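Nuclear RNA export factor 2, Panoramix fusion (Drosophila melanogaster, PDB 6OPF) partners Panoramix in a nuclear complex with Piwi and Nxt1 that silences transposons co-transcriptionally, here as its UBA domain fused to a Panoramix helix. Local coordinates at the interface of chains A and B and the interface of chains A and C. Numbering follows the deposited sequence. Chains: chain A/B/C, Nuclear RNA export factor 2, Panoramix fusion.

Contact 1: the interface of chains A and B. Residues chain A 15-16, 19, 26, 29; chain B 25-28.
Helices 3-22 and 26-35 of chain A form a groove that receives the first turn of helix 26-35 of chain B, together with B:Ile25 just before it; all these elements belong to the Nxf2 part, the UBA-like TAP-C domain. B:Thr27 is the residue that fills the groove and illustrates how a small branched side chain can serve two chemistries at once. Its CG2 methyl lies anti to the carbonyl carbon and turns toward helix 3-22, 3.8 Å from CB of A:Leu15 and 3.9 Å from CA of A:Leu16. Its hydroxyl OG1, placed between backbone N and carbonyl carbon (chi1 51°), instead faces a water at 2.6 Å, which also meets the backbone O of A:Ser26. The amide of A:Gln19 crosses this threonine, and its oxygen OE1 comes 3.4 Å from B:Thr27 CB. That amide is steadied within chain A, since NE2 donates in its own plane to OG of A:Ser26 over 3.1 Å and nearly straight (166°). A:Ser26 in turn sets CB over the indole face of B:Trp28, 3.7 Å from the centroid of the five-membered ring. At the margin, CD1 of A:Leu15 touches CD1 of B:Ile25 at 3.8 Å, and CD1 of A:Leu16 packs against CB of B:Ser26. The patch thus joins two UBA domains in the deposited assembly, although the structure alone does not show that they pair in the natural complex.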
loop_
_atom_site.group_PDB
_atom_site.type_symbol
_atom_site.label_atom_id
_atom_site.label_comp_id
_atom_site.label_asym_id
_atom_site.label_seq_id
_atom_site.Cartn_x
_atom_site.Cartn_y
_atom_site.Cartn_z
ATOM N N LEU A 15 -6.905 -5.179 -10.771
ATOM C CA LEU A 15 -7.762 -4.071 -10.365
ATOM C C LEU A 15 -7.635 -3.792 -8.872
ATOM O O LEU A 15 -7.480 -2.638 -8.451
ATOM C CB LEU A 15 -9.215 -4.392 -10.727
ATOM C CG LEU A 15 -9.506 -4.500 -12.221
ATOM C CD1 LEU A 15 -10.927 -5.006 -12.406
ATOM C CD2 LEU A 15 -9.307 -3.125 -12.911
ATOM N N LEU A 16 -7.730 -4.846 -8.053
ATOM C CA LEU A 16 -7.665 -4.659 -6.612
ATOM C C LEU A 16 -6.342 -4.021 -6.200
ATOM O O LEU A 16 -6.322 -3.091 -5.387
ATOM C CB LEU A 16 -7.880 -6.006 -5.899
ATOM C CG LEU A 16 -8.112 -5.947 -4.390
ATOM C CD1 LEU A 16 -9.385 -5.186 -4.060
ATOM C CD2 LEU A 16 -8.191 -7.370 -3.821
ATOM N N GLN A 19 -6.294 -0.389 -7.230
ATOM C CA GLN A 19 -7.076 0.393 -6.271
ATOM C C GLN A 19 -6.311 0.630 -4.964
ATOM O O GLN A 19 -6.340 1.738 -4.413
ATOM C CB GLN A 19 -8.400 -0.312 -5.993
ATOM C CG GLN A 19 -9.386 0.511 -5.152
ATOM C CD GLN A 19 -10.824 0.035 -5.294
ATOM O OE1 GLN A 19 -11.164 -1.042 -4.831
ATOM N NE2 GLN A 19 -11.674 0.838 -5.956
ATOM N N SER A 26 -13.830 2.757 -7.790
ATOM C CA SER A 26 -13.778 1.551 -8.625
ATOM C C SER A 26 -13.949 1.836 -10.113
ATOM O O SER A 26 -13.356 1.126 -10.941
ATOM C CB SER A 26 -14.829 0.540 -8.173
ATOM O OG SER A 26 -14.580 0.108 -6.855
ATOM N N VAL A 29 -10.636 2.940 -11.518
ATOM C CA VAL A 29 -9.709 1.810 -11.546
ATOM C C VAL A 29 -9.900 1.008 -12.823
ATOM O O VAL A 29 -8.959 0.807 -13.599
ATOM C CB VAL A 29 -9.902 0.934 -10.295
ATOM C CG1 VAL A 29 -9.035 -0.323 -10.388
ATOM C CG2 VAL A 29 -9.596 1.768 -9.055
ATOM N N ILE B 25 -16.783 -7.839 -9.068
ATOM C CA ILE B 25 -15.325 -7.853 -8.937
ATOM C C ILE B 25 -14.926 -7.216 -7.611
ATOM O O ILE B 25 -15.692 -6.459 -6.999
ATOM C CB ILE B 25 -14.644 -7.143 -10.120
ATOM C CG1 ILE B 25 -15.168 -5.711 -10.283
ATOM C CG2 ILE B 25 -14.853 -7.908 -11.409
ATOM C CD1 ILE B 25 -14.624 -5.015 -11.537
ATOM N N SER B 26 -13.689 -7.509 -7.181
ATOM C CA SER B 26 -13.273 -7.247 -5.795
ATOM C C SER B 26 -13.223 -5.759 -5.461
ATOM O O SER B 26 -13.526 -5.361 -4.330
ATOM C CB SER B 26 -11.913 -7.896 -5.530
ATOM O OG SER B 26 -12.018 -9.308 -5.629
ATOM N N THR B 27 -12.843 -4.920 -6.423
ATOM C CA THR B 27 -12.861 -3.481 -6.174
ATOM C C THR B 27 -14.239 -3.028 -5.708
ATOM O O THR B 27 -14.382 -2.407 -4.651
ATOM C CB THR B 27 -12.459 -2.717 -7.439
ATOM O OG1 THR B 27 -13.242 -3.188 -8.545
ATOM C CG2 THR B 27 -10.993 -2.931 -7.753
ATOM N N TRP B 28 -15.269 -3.345 -6.491
ATOM C CA TRP B 28 -16.631 -2.955 -6.141
ATOM C C TRP B 28 -17.066 -3.586 -4.816
ATOM O O TRP B 28 -17.658 -2.911 -3.964
ATOM C CB TRP B 28 -17.575 -3.360 -7.266
ATOM C CG TRP B 28 -17.573 -2.438 -8.445
ATOM C CD1 TRP B 28 -16.959 -2.640 -9.643
ATOM C CD2 TRP B 28 -18.216 -1.159 -8.531
ATOM N NE1 TRP B 28 -17.186 -1.572 -10.478
ATOM C CE2 TRP B 28 -17.946 -0.644 -9.816
ATOM C CE3 TRP B 28 -18.986 -0.398 -7.640
ATOM C CZ2 TRP B 28 -18.430 0.596 -10.246
ATOM C CZ3 TRP B 28 -19.468 0.845 -8.071
ATOM C CH2 TRP B 28 -19.186 1.321 -9.364
HETATM O O HOH W 1 -12.677 -1.625 -10.535
#

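Contact 2: the interface of chains A and C. Residues chain A 91-92, 95; chain C 10, 13-14.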
loop_
_atom_site.group_PDB
_atom_site.type_symbol
_atom_site.label_atom_id
_atom_site.label_comp_id
_atom_site.label_asym_id
_atom_site.label_seq_id
_atom_site.Cartn_x
_atom_site.Cartn_y
_atom_site.Cartn_z
ATOM N N GLU A 91 8.946 2.016 -10.021
ATOM C CA GLU A 91 10.403 1.729 -10.057
ATOM C C GLU A 91 10.697 0.258 -9.785
ATOM O O GLU A 91 11.658 -0.215 -10.312
ATOM C CB GLU A 91 11.249 2.499 -9.059
ATOM C CG GLU A 91 10.528 3.560 -8.309
ATOM C CD GLU A 91 11.481 4.598 -7.762
ATOM O OE1 GLU A 91 11.197 5.781 -7.945
ATOM O OE2 GLU A 91 12.516 4.198 -7.177
ATOM N N GLN A 92 9.864 -0.426 -9.021
ATOM C CA GLN A 92 10.151 -1.821 -8.708
ATOM C C GLN A 92 9.837 -2.726 -9.886
ATOM O O GLN A 92 10.570 -3.688 -10.148
ATOM C CB GLN A 92 9.385 -2.268 -7.467
ATOM C CG GLN A 92 10.083 -1.878 -6.173
ATOM C CD GLN A 92 11.600 -1.875 -6.309
ATOM O OE1 GLN A 92 12.241 -0.823 -6.178
ATOM N NE2 GLN A 92 12.182 -3.050 -6.569
ATOM N N GLN A 95 12.722 -2.762 -12.359
ATOM C CA GLN A 95 13.889 -3.587 -12.047
ATOM C C GLN A 95 13.513 -4.844 -11.270
ATOM O O GLN A 95 13.045 -5.828 -11.846
ATOM C CB GLN A 95 14.908 -2.781 -11.254
ATOM C CG GLN A 95 14.334 -2.162 -9.996
ATOM C CD GLN A 95 15.054 -0.897 -9.594
ATOM O OE1 GLN A 95 16.051 -0.505 -10.213
ATOM N NE2 GLN A 95 14.554 -0.243 -8.551
ATOM N N VAL C 10 18.192 3.271 -5.295
ATOM C CA VAL C 10 17.302 2.160 -5.605
ATOM C C VAL C 10 17.212 1.217 -4.414
ATOM O O VAL C 10 16.155 0.629 -4.170
ATOM C CB VAL C 10 17.700 1.415 -6.902
ATOM C CG1 VAL C 10 18.016 2.398 -8.039
ATOM C CG2 VAL C 10 18.836 0.443 -6.665
ATOM N N HIS C 13 14.802 2.854 -1.999
ATOM C CA HIS C 13 13.409 2.753 -2.425
ATOM C C HIS C 13 12.890 1.326 -2.333
ATOM O O HIS C 13 11.690 1.123 -2.100
ATOM C CB HIS C 13 13.235 3.268 -3.852
ATOM C CG HIS C 13 13.220 4.764 -3.963
ATOM N ND1 HIS C 13 13.048 5.419 -5.165
ATOM C CD2 HIS C 13 13.344 5.730 -3.024
ATOM C CE1 HIS C 13 13.078 6.725 -4.964
ATOM N NE2 HIS C 13 13.257 6.940 -3.673
ATOM N N LYS C 14 13.764 0.337 -2.539
ATOM C CA LYS C 14 13.380 -1.054 -2.303
ATOM C C LYS C 14 12.930 -1.241 -0.868
ATOM O O LYS C 14 11.867 -1.807 -0.605
ATOM C CB LYS C 14 14.545 -1.994 -2.605
ATOM C CG LYS C 14 14.475 -2.676 -3.947
ATOM C CD LYS C 14 15.851 -2.973 -4.485
ATOM C CE LYS C 14 15.784 -3.520 -5.900
ATOM N NZ LYS C 14 17.129 -4.004 -6.350
HETATM O O HOH W 2 14.425 0.747 -6.002
#
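The amide oxygen OE1 of A:Gln92, set beside the side chain of C:Lys14, meets a water at 2.7 Å and accepts a weak hydrogen bond from NE2 of A:Gln95 at 3.4 Å. The water continues to the backbone O of C:Val10, linking the Panoramix part of chain A, at the end of helix 75-94 in the Nxf2-interacting region, to helix 3-22 of chain C, in the Nxf2 part, the UBA-like TAP-C domain. The contact is between copies of an engineered fusion, and two-fold symmetry repeats it with the chains exchanged. A:Gln92 is bent at its second torsion (chi2 -32°), which turns its amide across the aliphatic stem of C:Lys14 at about a right angle. NE2 of the amide approaches CG of that lysine to 3.5 Å, so methylene groups of a basic residue supply the contact here. A direct polar link lies to one side, where ND1 of C:His13 donates to carboxylate OE2 of A:Glu91. The modelled separation of these two atoms, 2.4 Å, is very short and its exact value is doubtful. The acceptor lies nearly in the imidazole plane, yet the donor comes from above the carboxylate plane, 39° out of it, and the two planes are 52° apart. Past the last turn of the Panoramix helix, A:Gln95 lays its amide obliquely against C:Val10, NE2 standing 3.9 Å from the valine CB.

The centres of the C-alpha atoms of contact 1 and contact 2 lie about 25 Å apart, and they share no residue of chain A. Contact 1 uses the Nxf2 part of both chains, whereas contact 2 sets the Panoramix part of chain A against the Nxf2 part of chain C. Helix 3-22 recurs in both, through a later stretch in chain A and an earlier one in chain C. Chain A can therefore touch both neighbours at once; the whole A–C interface is two-fold symmetric, whereas the A–B interface is not an exact two-fold. These links among fusion copies may reflect the construct or the crystal more than the natural complex.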